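PDB 6SKY: Serine/threonine-protein kinase Tel1 from Chaetomium thermophilum, which phosphorylates proteins on serine or threonine with ATP and probably acts as a DNA damage sensor that switches on checkpoint signalling after genotoxic stress. Local coordinates for residues V2664-L2670 with I2766-K2771; E1750-A1754 with H1765-L1770; A2088-E2092 with I2130-R2134. One frame throughout, in Å; residues are numbered along the deposited sequence.

Interaction 1: V2664-L2670 with I2766-K2771; sequences VSNTIPL and ILLDHK. With AGS (phosphothiophosphoric acid-adenylate ester), chain C.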
ATOM      1  N   VAL A2664     -15.719 -33.158  26.017  1.00 29.53           N
ATOM      2  CA  VAL A2664     -14.383 -32.578  25.973  1.00 29.53           C
ATOM      3  C   VAL A2664     -13.729 -32.712  27.339  1.00 29.53           C
ATOM      4  O   VAL A2664     -14.348 -32.447  28.377  1.00 29.53           O
ATOM      5  CB  VAL A2664     -14.448 -31.119  25.495  1.00 29.53           C
ATOM      6  CG1 VAL A2664     -13.070 -30.540  25.412  1.00 29.53           C
ATOM      7  CG2 VAL A2664     -15.091 -31.058  24.144  1.00 29.53           C
ATOM      8  N   SER A2665     -12.460 -33.115  27.340  1.00 32.23           N
ATOM      9  CA  SER A2665     -11.862 -33.841  28.454  1.00 32.23           C
ATOM     10  C   SER A2665     -11.922 -33.129  29.796  1.00 32.23           C
ATOM     11  O   SER A2665     -12.643 -33.573  30.692  1.00 32.23           O
ATOM     12  CB  SER A2665     -10.404 -34.165  28.134  1.00 32.23           C
ATOM     13  OG  SER A2665     -10.282 -34.752  26.852  1.00 32.23           O
ATOM     14  N   ASN A2666     -11.192 -32.032  29.957  1.00 27.93           N
ATOM     15  CA  ASN A2666     -11.016 -31.426  31.273  1.00 27.93           C
ATOM     16  C   ASN A2666     -11.381 -29.958  31.230  1.00 27.93           C
ATOM     17  O   ASN A2666     -10.603 -29.078  31.584  1.00 27.93           O
ATOM     18  CB  ASN A2666      -9.612 -31.647  31.824  1.00 27.93           C
ATOM     19  CG  ASN A2666      -8.554 -31.522  30.784  1.00 27.93           C
ATOM     20  OD1 ASN A2666      -8.527 -30.558  30.034  1.00 27.93           O
ATOM     21  ND2 ASN A2666      -7.664 -32.499  30.727  1.00 27.93           N
ATOM     22  N   THR A2667     -12.577 -29.689  30.739  1.00 24.69           N
ATOM     23  CA  THR A2667     -13.145 -28.359  30.676  1.00 24.69           C
ATOM     24  C   THR A2667     -14.169 -28.175  31.786  1.00 24.69           C
ATOM     25  O   THR A2667     -14.442 -29.074  32.576  1.00 24.69           O
ATOM     26  CB  THR A2667     -13.793 -28.130  29.315  1.00 24.69           C
ATOM     27  OG1 THR A2667     -14.804 -29.116  29.117  1.00 24.69           O
ATOM     28  CG2 THR A2667     -12.778 -28.251  28.215  1.00 24.69           C
ATOM     29  N   ILE A2668     -14.728 -26.976  31.845  1.00 22.58           N
ATOM     30  CA  ILE A2668     -15.846 -26.664  32.726  1.00 22.58           C
ATOM     31  C   ILE A2668     -16.708 -25.640  32.001  1.00 22.58           C
ATOM     32  O   ILE A2668     -16.165 -24.729  31.375  1.00 22.58           O
ATOM     33  CB  ILE A2668     -15.361 -26.153  34.093  1.00 22.58           C
ATOM     34  CG1 ILE A2668     -16.542 -25.835  34.998  1.00 22.58           C
ATOM     35  CG2 ILE A2668     -14.485 -24.937  33.953  1.00 22.58           C
ATOM     36  CD1 ILE A2668     -16.142 -25.298  36.324  1.00 22.58           C
ATOM     37  N   PRO A2669     -18.029 -25.751  32.011  1.00 22.74           N
ATOM     38  CA  PRO A2669     -18.840 -24.746  31.327  1.00 22.74           C
ATOM     39  C   PRO A2669     -18.645 -23.377  31.943  1.00 22.74           C
ATOM     40  O   PRO A2669     -18.410 -23.239  33.138  1.00 22.74           O
ATOM     41  CB  PRO A2669     -20.262 -25.256  31.521  1.00 22.74           C
ATOM     42  CG  PRO A2669     -20.096 -26.692  31.677  1.00 22.74           C
ATOM     43  CD  PRO A2669     -18.843 -26.892  32.436  1.00 22.74           C
ATOM     44  N   LEU A2670     -18.722 -22.354  31.101  1.00 23.44           N
ATOM     45  CA  LEU A2670     -18.464 -20.998  31.560  1.00 23.44           C
ATOM     46  C   LEU A2670     -19.470 -20.573  32.614  1.00 23.44           C
ATOM     47  O   LEU A2670     -19.122 -19.882  33.574  1.00 23.44           O
ATOM     48  CB  LEU A2670     -18.487 -20.048  30.371  1.00 23.44           C
ATOM     49  CG  LEU A2670     -18.386 -18.553  30.610  1.00 23.44           C
ATOM     50  CD1 LEU A2670     -16.970 -18.162  30.900  1.00 23.44           C
ATOM     51  CD2 LEU A2670     -18.908 -17.823  29.407  1.00 23.44           C
ATOM     52  N   ILE A2766     -20.124 -22.628  25.874  1.00 17.47           N
ATOM     53  CA  ILE A2766     -18.738 -22.196  25.929  1.00 17.47           C
ATOM     54  C   ILE A2766     -18.092 -22.900  27.107  1.00 17.47           C
ATOM     55  O   ILE A2766     -18.571 -22.787  28.237  1.00 17.47           O
ATOM     56  CB  ILE A2766     -18.631 -20.671  26.068  1.00 17.47           C
ATOM     57  CG1 ILE A2766     -19.421 -19.985  24.962  1.00 17.47           C
ATOM     58  CG2 ILE A2766     -17.197 -20.225  26.047  1.00 17.47           C
ATOM     59  CD1 ILE A2766     -19.571 -18.523  25.141  1.00 17.47           C
ATOM     60  N   LEU A2767     -17.016 -23.628  26.845  1.00 26.66           N
ATOM     61  CA  LEU A2767     -16.306 -24.402  27.845  1.00 26.66           C
ATOM     62  C   LEU A2767     -14.928 -23.807  28.060  1.00 26.66           C
ATOM     63  O   LEU A2767     -14.287 -23.365  27.112  1.00 26.66           O
ATOM     64  CB  LEU A2767     -16.169 -25.859  27.409  1.00 26.66           C
ATOM     65  CG  LEU A2767     -17.401 -26.568  26.864  1.00 26.66           C
ATOM     66  CD1 LEU A2767     -17.008 -27.894  26.316  1.00 26.66           C
ATOM     67  CD2 LEU A2767     -18.422 -26.739  27.935  1.00 26.66           C
ATOM     68  N   LEU A2768     -14.474 -23.806  29.303  1.00 21.27           N
ATOM     69  CA  LEU A2768     -13.156 -23.323  29.671  1.00 21.27           C
ATOM     70  C   LEU A2768     -12.263 -24.515  29.947  1.00 21.27           C
ATOM     71  O   LEU A2768     -12.553 -25.307  30.842  1.00 21.27           O
ATOM     72  CB  LEU A2768     -13.231 -22.437  30.906  1.00 21.27           C
ATOM     73  CG  LEU A2768     -14.152 -21.240  30.827  1.00 21.27           C
ATOM     74  CD1 LEU A2768     -14.392 -20.701  32.204  1.00 21.27           C
ATOM     75  CD2 LEU A2768     -13.508 -20.211  29.957  1.00 21.27           C
ATOM     76  N   ASP A2769     -11.192 -24.643  29.181  1.00 25.17           N
ATOM     77  CA  ASP A2769     -10.218 -25.707  29.373  1.00 25.17           C
ATOM     78  C   ASP A2769      -9.254 -25.285  30.470  1.00 25.17           C
ATOM     79  O   ASP A2769      -8.436 -24.391  30.269  1.00 25.17           O
ATOM     80  CB  ASP A2769      -9.489 -25.974  28.064  1.00 25.17           C
ATOM     81  CG  ASP A2769      -8.559 -27.152  28.140  1.00 25.17           C
ATOM     82  OD1 ASP A2769      -8.630 -27.920  29.108  1.00 25.17           O
ATOM     83  OD2 ASP A2769      -7.743 -27.318  27.222  1.00 25.17           O
ATOM     84  N   HIS A2770      -9.340 -25.915  31.637  1.00 28.03           N
ATOM     85  CA  HIS A2770      -8.499 -25.517  32.753  1.00 28.03           C
ATOM     86  C   HIS A2770      -7.187 -26.278  32.805  1.00 28.03           C
ATOM     87  O   HIS A2770      -6.599 -26.402  33.878  1.00 28.03           O
ATOM     88  CB  HIS A2770      -9.251 -25.647  34.075  1.00 28.03           C
ATOM     89  CG  HIS A2770      -9.721 -27.029  34.392  1.00 28.03           C
ATOM     90  ND1 HIS A2770     -11.018 -27.299  34.762  1.00 28.03           N
ATOM     91  CD2 HIS A2770      -9.065 -28.211  34.434  1.00 28.03           C
ATOM     92  CE1 HIS A2770     -11.145 -28.591  34.999  1.00 28.03           C
ATOM     93  NE2 HIS A2770      -9.975 -29.168  34.805  1.00 28.03           N
ATOM     94  N   LYS A2771      -6.717 -26.787  31.673  1.00 29.25           N
ATOM     95  CA  LYS A2771      -5.348 -27.251  31.538  1.00 29.25           C
ATOM     96  C   LYS A2771      -4.530 -26.407  30.584  1.00 29.25           C
ATOM     97  O   LYS A2771      -3.323 -26.288  30.769  1.00 29.25           O
ATOM     98  CB  LYS A2771      -5.312 -28.699  31.050  1.00 29.25           C
ATOM     99  CG  LYS A2771      -5.867 -29.693  32.026  1.00 29.25           C
ATOM    100  CD  LYS A2771      -5.085 -29.694  33.311  1.00 29.25           C
ATOM    101  CE  LYS A2771      -5.735 -30.596  34.334  1.00 29.25           C
ATOM    102  NZ  LYS A2771      -5.109 -30.454  35.674  1.00 29.25           N
TER
HETATM  103  PG  AGS C3001     -30.077 -26.176  27.491  1.00 40.14           P
HETATM  104  S1G AGS C3001     -29.512 -24.340  27.815  1.00 40.14           S
HETATM  105  O2G AGS C3001     -29.813 -26.568  26.013  1.00 40.14           O
HETATM  106  O3G AGS C3001     -31.594 -26.316  27.793  1.00 40.14           O
HETATM  107  PB  AGS C3001     -27.808 -27.503  28.083  1.00 40.14           P
HETATM  108  O1B AGS C3001     -27.175 -26.400  27.337  1.00 40.14           O
HETATM  109  O2B AGS C3001     -27.177 -27.823  29.436  1.00 40.14           O
HETATM  110  O3B AGS C3001     -29.306 -27.164  28.403  1.00 40.14           O
HETATM  111  PA  AGS C3001     -27.034 -30.111  27.766  1.00 40.14           P
HETATM  112  O1A AGS C3001     -28.008 -31.000  28.408  1.00 40.14           O
HETATM  113  O2A AGS C3001     -26.284 -30.730  26.588  1.00 40.14           O
HETATM  114  O3A AGS C3001     -27.729 -28.811  27.211  1.00 40.14           O
HETATM  115  O5' AGS C3001     -26.038 -29.642  28.879  1.00 40.14           O
HETATM  116  C5' AGS C3001     -25.206 -30.623  29.513  1.00 40.14           C
HETATM  117  C4' AGS C3001     -24.114 -29.937  30.288  1.00 40.14           C
HETATM  118  O4' AGS C3001     -22.837 -30.424  29.839  1.00 40.14           O
HETATM  119  C3' AGS C3001     -24.051 -28.423  30.137  1.00 40.14           C
HETATM  120  O3' AGS C3001     -23.552 -27.812  31.319  1.00 40.14           O
HETATM  121  C2' AGS C3001     -23.103 -28.239  28.955  1.00 40.14           C
HETATM  122  O2' AGS C3001     -22.376 -27.025  29.068  1.00 40.14           O
HETATM  123  C1' AGS C3001     -22.155 -29.429  29.101  1.00 40.14           C
HETATM  124  N9  AGS C3001     -21.753 -30.005  27.827  1.00 40.14           N
HETATM  125  C8  AGS C3001     -22.527 -30.158  26.712  1.00 40.14           C
HETATM  126  N7  AGS C3001     -21.906 -30.714  25.703  1.00 40.14           N
HETATM  127  C5  AGS C3001     -20.634 -30.947  26.192  1.00 40.14           C
HETATM  128  C6  AGS C3001     -19.486 -31.514  25.612  1.00 40.14           C
HETATM  129  N6  AGS C3001     -19.438 -31.974  24.361  1.00 40.14           N
HETATM  130  N1  AGS C3001     -18.377 -31.598  26.371  1.00 40.14           N
HETATM  131  C2  AGS C3001     -18.420 -31.141  27.624  1.00 40.14           C
HETATM  132  N3  AGS C3001     -19.440 -30.586  28.278  1.00 40.14           N
HETATM  133  C4  AGS C3001     -20.524 -30.515  27.499  1.00 40.14           C
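The hinge of the kinase ATP site, where the adenine binds, is joined here to the C-lobe strand that forms the floor of the pocket. Val2664 N donates a hydrogen bond to N1 of AGS (3.1 Å), one of the backbone hydrogen bonds by which a kinase hinge holds adenine; Glu2662 O is also bonded to AGS. From 2766-2771, Leu2767 CD1 reaches AGS C2 at 3.8 Å; back in 2664-2670, Pro2669 CG lies 3.5 Å from AGS O2'. Leucine suits this place because its methyl CD1 lies over one face of the adenine. Val2664 CB packs on Leu2767 CD1 (4.2 Å) and Pro2669 CG on Leu2767 CD2 (4.1 Å).

Strands 2667-2669 and 2766-2769 run antiparallel. Ile2668 and Leu2768 form the hydrogen-bonded pair, Ile2668 N to Leu2768 O at 2.9 Å and Leu2768 N to Ile2668 O at 2.8 Å. Leu2670 N adds a bond to Ile2766 O (2.9 Å), although the chain is already turning into a helix behind the N-cap Pro2669. Thr2667, Pro2669, Leu2767 and Asp2769 share one face; Ile2668 and Leu2768 lie on the other, against Phe2724 of helix 2722-2726. Asp2769 OD2 makes a salt bridge to Arg2647. Strand 2766-2769 is the middle of a three-stranded sheet, with strand 2775-2777 along its other edge and helix 2670-2681 leading away from 2667-2669.

Interaction 2: E1750-A1754 with H1765-L1770; sequences EVFSA and HLAIRL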
ATOM      1  N   GLU A1750      20.745  -5.600  63.225  1.00 58.90           N
ATOM      2  CA  GLU A1750      19.440  -6.228  63.373  1.00 58.90           C
ATOM      3  C   GLU A1750      18.920  -6.686  62.018  1.00 58.90           C
ATOM      4  O   GLU A1750      19.249  -6.105  60.988  1.00 58.90           O
ATOM      5  CB  GLU A1750      18.451  -5.261  64.036  1.00 58.90           C
ATOM      6  CG  GLU A1750      17.101  -5.869  64.411  1.00 58.90           C
ATOM      7  CD  GLU A1750      17.207  -6.964  65.462  1.00 58.90           C
ATOM      8  OE1 GLU A1750      18.274  -7.096  66.097  1.00 58.90           O
ATOM      9  OE2 GLU A1750      16.215  -7.696  65.659  1.00 58.90           O
ATOM     10  N   VAL A1751      18.102  -7.737  62.026  1.00 54.18           N
ATOM     11  CA  VAL A1751      17.637  -8.320  60.776  1.00 54.18           C
ATOM     12  C   VAL A1751      16.408  -7.590  60.248  1.00 54.18           C
ATOM     13  O   VAL A1751      16.289  -7.357  59.044  1.00 54.18           O
ATOM     14  CB  VAL A1751      17.378  -9.822  60.973  1.00 54.18           C
ATOM     15  CG1 VAL A1751      18.663 -10.509  61.343  1.00 54.18           C
ATOM     16  CG2 VAL A1751      16.357 -10.052  62.054  1.00 54.18           C
ATOM     17  N   PHE A1752      15.492  -7.194  61.128  1.00 54.79           N
ATOM     18  CA  PHE A1752      14.246  -6.574  60.698  1.00 54.79           C
ATOM     19  C   PHE A1752      14.405  -5.087  60.434  1.00 54.79           C
ATOM     20  O   PHE A1752      13.620  -4.283  60.941  1.00 54.79           O
ATOM     21  CB  PHE A1752      13.155  -6.775  61.746  1.00 54.79           C
ATOM     22  CG  PHE A1752      12.578  -8.149  61.762  1.00 54.79           C
ATOM     23  CD1 PHE A1752      11.845  -8.613  60.691  1.00 54.79           C
ATOM     24  CD2 PHE A1752      12.747  -8.970  62.854  1.00 54.79           C
ATOM     25  CE1 PHE A1752      11.303  -9.876  60.704  1.00 54.79           C
ATOM     26  CE2 PHE A1752      12.209 -10.234  62.872  1.00 54.79           C
ATOM     27  CZ  PHE A1752      11.486 -10.687  61.795  1.00 54.79           C
ATOM     28  N   SER A1753      15.392  -4.703  59.635  1.00 57.27           N
ATOM     29  CA  SER A1753      15.588  -3.294  59.340  1.00 57.27           C
ATOM     30  C   SER A1753      16.340  -3.174  58.029  1.00 57.27           C
ATOM     31  O   SER A1753      17.069  -4.081  57.630  1.00 57.27           O
ATOM     32  CB  SER A1753      16.343  -2.580  60.463  1.00 57.27           C
ATOM     33  OG  SER A1753      17.638  -3.122  60.629  1.00 57.27           O
ATOM     34  N   ALA A1754      16.158  -2.035  57.369  1.00 59.65           N
ATOM     35  CA  ALA A1754      16.771  -1.820  56.074  1.00 59.65           C
ATOM     36  C   ALA A1754      18.292  -1.872  56.188  1.00 59.65           C
ATOM     37  O   ALA A1754      18.863  -1.938  57.277  1.00 59.65           O
ATOM     38  CB  ALA A1754      16.324  -0.487  55.486  1.00 59.65           C
ATOM     39  N   HIS A1765      20.384 -15.195  58.925  1.00 46.24           N
ATOM     40  CA  HIS A1765      20.066 -14.521  60.176  1.00 46.24           C
ATOM     41  C   HIS A1765      18.564 -14.377  60.363  1.00 46.24           C
ATOM     42  O   HIS A1765      18.039 -14.639  61.451  1.00 46.24           O
ATOM     43  CB  HIS A1765      20.746 -13.159  60.209  1.00 46.24           C
ATOM     44  CG  HIS A1765      22.233 -13.223  60.065  1.00 46.24           C
ATOM     45  ND1 HIS A1765      22.977 -14.290  60.520  1.00 46.24           N
ATOM     46  CD2 HIS A1765      23.114 -12.354  59.521  1.00 46.24           C
ATOM     47  CE1 HIS A1765      24.253 -14.077  60.255  1.00 46.24           C
ATOM     48  NE2 HIS A1765      24.363 -12.910  59.648  1.00 46.24           N
ATOM     49  N   LEU A1766      17.850 -13.965  59.314  1.00 41.82           N
ATOM     50  CA  LEU A1766      16.409 -13.771  59.440  1.00 41.82           C
ATOM     51  C   LEU A1766      15.686 -15.093  59.639  1.00 41.82           C
ATOM     52  O   LEU A1766      14.719 -15.167  60.401  1.00 41.82           O
ATOM     53  CB  LEU A1766      15.869 -13.045  58.215  1.00 41.82           C
ATOM     54  CG  LEU A1766      14.385 -12.707  58.254  1.00 41.82           C
ATOM     55  CD1 LEU A1766      14.071 -11.854  59.447  1.00 41.82           C
ATOM     56  CD2 LEU A1766      13.998 -11.996  57.003  1.00 41.82           C
ATOM     57  N   ALA A1767      16.146 -16.153  58.980  1.00 40.26           N
ATOM     58  CA  ALA A1767      15.532 -17.457  59.169  1.00 40.26           C
ATOM     59  C   ALA A1767      15.720 -17.950  60.590  1.00 40.26           C
ATOM     60  O   ALA A1767      14.788 -18.489  61.189  1.00 40.26           O
ATOM     61  CB  ALA A1767      16.111 -18.453  58.171  1.00 40.26           C
ATOM     62  N   ILE A1768      16.918 -17.771  61.152  1.00 43.98           N
ATOM     63  CA  ILE A1768      17.138 -18.164  62.541  1.00 43.98           C
ATOM     64  C   ILE A1768      16.261 -17.341  63.472  1.00 43.98           C
ATOM     65  O   ILE A1768      15.635 -17.876  64.395  1.00 43.98           O
ATOM     66  CB  ILE A1768      18.625 -18.030  62.907  1.00 43.98           C
ATOM     67  CG1 ILE A1768      19.462 -19.003  62.089  1.00 43.98           C
ATOM     68  CG2 ILE A1768      18.829 -18.307  64.367  1.00 43.98           C
ATOM     69  CD1 ILE A1768      20.937 -18.811  62.260  1.00 43.98           C
ATOM     70  N   ARG A1769      16.200 -16.027  63.247  1.00 48.85           N
ATOM     71  CA  ARG A1769      15.408 -15.154  64.106  1.00 48.85           C
ATOM     72  C   ARG A1769      13.937 -15.536  64.086  1.00 48.85           C
ATOM     73  O   ARG A1769      13.255 -15.458  65.112  1.00 48.85           O
ATOM     74  CB  ARG A1769      15.590 -13.707  63.669  1.00 48.85           C
ATOM     75  CG  ARG A1769      14.745 -12.714  64.417  1.00 48.85           C
ATOM     76  CD  ARG A1769      15.379 -12.329  65.729  1.00 48.85           C
ATOM     77  NE  ARG A1769      15.372 -10.883  65.904  1.00 48.85           N
ATOM     78  CZ  ARG A1769      14.355 -10.193  66.411  1.00 48.85           C
ATOM     79  NH1 ARG A1769      14.440  -8.876  66.527  1.00 48.85           N
ATOM     80  NH2 ARG A1769      13.253 -10.818  66.801  1.00 48.85           N
ATOM     81  N   LEU A1770      13.430 -15.951  62.923  1.00 45.74           N
ATOM     82  CA  LEU A1770      12.035 -16.367  62.822  1.00 45.74           C
ATOM     83  C   LEU A1770      11.815 -17.728  63.462  1.00 45.74           C
ATOM     84  O   LEU A1770      10.863 -17.917  64.224  1.00 45.74           O
ATOM     85  CB  LEU A1770      11.601 -16.395  61.359  1.00 45.74           C
ATOM     86  CG  LEU A1770      11.384 -15.051  60.678  1.00 45.74           C
ATOM     87  CD1 LEU A1770      11.068 -15.257  59.219  1.00 45.74           C
ATOM     88  CD2 LEU A1770      10.263 -14.317  61.364  1.00 45.74           C
TER
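This is a local packing contact in the alpha-solenoid part of the chain, far from the nucleotide site: an irregular segment, 1750-1754, folds back on helix 1762-1771, which follows it closely in sequence. An inverse gamma turn centred on Phe1752 bends the segment, with a weak bond from Ser1753 N to Val1751 O (2.9 Å).

Val1751 points at the helix, and its compact branched side chain fits between three residues: CG1 touches His1765 CB at 3.6 Å, while CG2 lies 3.9 Å from both Leu1766 CD1 and Arg1769 CG. Phe1752 provides the broad apolar surface. Leu1766 CD1 sits over one face of the ring in a CH-pi contact, 3.9 Å from the centroid, and Leu1770 CD2 meets the ring edge at CZ (3.9 Å). Contacts with Leu1820 and Ser1823 of helix 1815-1827 make Phe1752 a link between two helices, and Leu1766 and Leu1770 in turn reach helix 1793-1808.

At the surface Arg1769 serves two partners: one face of its guanidinium lies near Phe1752 CD2, and its edge meets Glu1750 in a salt bridge, with a very short modelled distance of 2.3 Å from NH1 to OE2.

Interaction 3: A2088-E2092 with I2130-R2134; sequences AALTE and ILSCR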
ATOM      1  N   ALA A2088      24.235 -21.436  17.477  1.00 18.58           N
ATOM      2  CA  ALA A2088      23.833 -22.140  16.259  1.00 18.58           C
ATOM      3  C   ALA A2088      24.718 -21.772  15.072  1.00 18.58           C
ATOM      4  O   ALA A2088      25.086 -22.636  14.266  1.00 18.58           O
ATOM      5  CB  ALA A2088      22.374 -21.844  15.949  1.00 18.58           C
ATOM      6  N   ALA A2089      25.077 -20.495  14.953  1.00 19.73           N
ATOM      7  CA  ALA A2089      25.972 -20.053  13.888  1.00 19.73           C
ATOM      8  C   ALA A2089      27.346 -20.694  14.008  1.00 19.73           C
ATOM      9  O   ALA A2089      27.909 -21.171  13.016  1.00 19.73           O
ATOM     10  CB  ALA A2089      26.088 -18.535  13.913  1.00 19.73           C
ATOM     11  N   LEU A2090      27.920 -20.690  15.213  1.00 19.61           N
ATOM     12  CA  LEU A2090      29.221 -21.319  15.406  1.00 19.61           C
ATOM     13  C   LEU A2090      29.168 -22.813  15.130  1.00 19.61           C
ATOM     14  O   LEU A2090      30.134 -23.382  14.618  1.00 19.61           O
ATOM     15  CB  LEU A2090      29.731 -21.062  16.817  1.00 19.61           C
ATOM     16  CG  LEU A2090      30.145 -19.640  17.165  1.00 19.61           C
ATOM     17  CD1 LEU A2090      30.227 -19.489  18.649  1.00 19.61           C
ATOM     18  CD2 LEU A2090      31.464 -19.326  16.554  1.00 19.61           C
ATOM     19  N   THR A2091      28.044 -23.458  15.423  1.00 24.90           N
ATOM     20  CA  THR A2091      27.932 -24.885  15.149  1.00 24.90           C
ATOM     21  C   THR A2091      27.857 -25.171  13.654  1.00 24.90           C
ATOM     22  O   THR A2091      28.461 -26.133  13.179  1.00 24.90           O
ATOM     23  CB  THR A2091      26.721 -25.455  15.876  1.00 24.90           C
ATOM     24  OG1 THR A2091      26.876 -25.233  17.276  1.00 24.90           O
ATOM     25  CG2 THR A2091      26.609 -26.921  15.645  1.00 24.90           C
ATOM     26  N   GLU A2092      27.137 -24.349  12.887  1.00 26.64           N
ATOM     27  CA  GLU A2092      27.110 -24.564  11.438  1.00 26.64           C
ATOM     28  C   GLU A2092      28.469 -24.290  10.805  1.00 26.64           C
ATOM     29  O   GLU A2092      28.893 -25.003   9.884  1.00 26.64           O
ATOM     30  CB  GLU A2092      26.035 -23.697  10.788  1.00 26.64           C
ATOM     31  CG  GLU A2092      24.611 -24.144  11.097  1.00 26.64           C
ATOM     32  CD  GLU A2092      23.549 -23.187  10.571  1.00 26.64           C
ATOM     33  OE1 GLU A2092      23.788 -21.960  10.577  1.00 26.64           O
ATOM     34  OE2 GLU A2092      22.472 -23.665  10.154  1.00 26.64           O
ATOM     35  N   ILE A2130      20.408 -16.437  12.063  1.00 18.77           N
ATOM     36  CA  ILE A2130      21.013 -17.691  11.632  1.00 18.77           C
ATOM     37  C   ILE A2130      21.288 -17.675  10.138  1.00 18.77           C
ATOM     38  O   ILE A2130      22.340 -18.134   9.683  1.00 18.77           O
ATOM     39  CB  ILE A2130      20.115 -18.873  12.029  1.00 18.77           C
ATOM     40  CG1 ILE A2130      20.051 -18.995  13.540  1.00 18.77           C
ATOM     41  CG2 ILE A2130      20.636 -20.151  11.457  1.00 18.77           C
ATOM     42  CD1 ILE A2130      19.181 -20.109  13.993  1.00 18.77           C
ATOM     43  N   LEU A2131      20.368 -17.131   9.349  1.00 18.11           N
ATOM     44  CA  LEU A2131      20.527 -17.193   7.903  1.00 18.11           C
ATOM     45  C   LEU A2131      21.621 -16.252   7.413  1.00 18.11           C
ATOM     46  O   LEU A2131      22.366 -16.591   6.485  1.00 18.11           O
ATOM     47  CB  LEU A2131      19.201 -16.887   7.229  1.00 18.11           C
ATOM     48  CG  LEU A2131      18.170 -18.002   7.287  1.00 18.11           C
ATOM     49  CD1 LEU A2131      16.939 -17.579   6.555  1.00 18.11           C
ATOM     50  CD2 LEU A2131      18.716 -19.254   6.689  1.00 18.11           C
ATOM     51  N   SER A2132      21.748 -15.074   8.024  1.00 18.81           N
ATOM     52  CA  SER A2132      22.833 -14.180   7.638  1.00 18.81           C
ATOM     53  C   SER A2132      24.188 -14.774   7.987  1.00 18.81           C
ATOM     54  O   SER A2132      25.130 -14.715   7.180  1.00 18.81           O
ATOM     55  CB  SER A2132      22.666 -12.830   8.310  1.00 18.81           C
ATOM     56  OG  SER A2132      23.046 -12.910   9.656  1.00 18.81           O
ATOM     57  N   CYS A2133      24.312 -15.361   9.178  1.00 20.48           N
ATOM     58  CA  CYS A2133      25.576 -15.998   9.522  1.00 20.48           C
ATOM     59  C   CYS A2133      25.880 -17.169   8.598  1.00 20.48           C
ATOM     60  O   CYS A2133      27.040 -17.411   8.265  1.00 20.48           O
ATOM     61  CB  CYS A2133      25.564 -16.444  10.974  1.00 20.48           C
ATOM     62  SG  CYS A2133      25.820 -15.116  12.139  1.00 20.48           S
ATOM     63  N   ARG A2134      24.857 -17.906   8.167  1.00 19.67           N
ATOM     64  CA  ARG A2134      25.086 -19.017   7.250  1.00 19.67           C
ATOM     65  C   ARG A2134      25.589 -18.529   5.902  1.00 19.67           C
ATOM     66  O   ARG A2134      26.435 -19.172   5.273  1.00 19.67           O
ATOM     67  CB  ARG A2134      23.804 -19.817   7.079  1.00 19.67           C
ATOM     68  CG  ARG A2134      23.940 -21.005   6.179  1.00 19.67           C
ATOM     69  CD  ARG A2134      22.597 -21.500   5.741  1.00 19.67           C
ATOM     70  NE  ARG A2134      21.849 -22.093   6.838  1.00 19.67           N
ATOM     71  CZ  ARG A2134      20.612 -22.555   6.725  1.00 19.67           C
ATOM     72  NH1 ARG A2134      20.004 -23.082   7.768  1.00 19.67           N
ATOM     73  NH2 ARG A2134      19.983 -22.485   5.567  1.00 19.67           N
TER
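Ala2089 lies with its methyl group against Cys2133, CB to CB at 3.6 Å. The small alanine suits this place, where the helices come close; the nearest CA pair is Ala2089 and Ile2130, 5.9 Å apart. The preceding residue, Ala2088, sets its CB 4.1 Å from Ile2130 CD1, the long isoleucine filling the space that the small alanine leaves. Phe1641 of helix 1627-1644 touches both of these residues.

The two segments belong to helices 2077-2097 and 2124-2143 of the FAT domain, an alpha solenoid whose helical repeats are probably TPR-like. The axes of 2088-2092 and 2130-2134 approach to 9.4 Å and cross at -31°, pointing in roughly the same direction. Helix 2102-2119 separates the two helices in sequence, so the contact resembles that between equivalent helices of successive repeats.

Glu2092 reaches across with an extended, buried side chain. Its OE1 rests 3.7 Å from Ile2130 CG2, and its OE2 forms a salt bridge with Arg2134 NH1 at 3.5 Å, whose hydrogen bond is long and weak; the two opposite charges are both buried. From helix 2102-2119, Phe2112 takes the Arg2134 guanidinium in a cation-pi contact, and Arg2115 makes a long, weak ion pair with Glu2092 OE2.

How the interactions relate
The three contacts follow one another along the chain in the order interaction 2, interaction 3, interaction 1, and none touches another. Interaction 1 alone meets the nucleotide, and its Leu2767 side chain is about 8 Å from the bound magnesium ion. Interactions 2 and 3 are structural packing in helical regions, their centres about 46 Å and 43 Å from that of interaction 1 and about 51 Å from each other. Interactions 1 and 3 lie on opposite sides of the chain's centre, one in the kinase domain and one in the FAT domain, with nearest atoms about 29 Å apart. Interaction 1 pairs two strands, interaction 2 a loop and a helix, interaction 3 two helices.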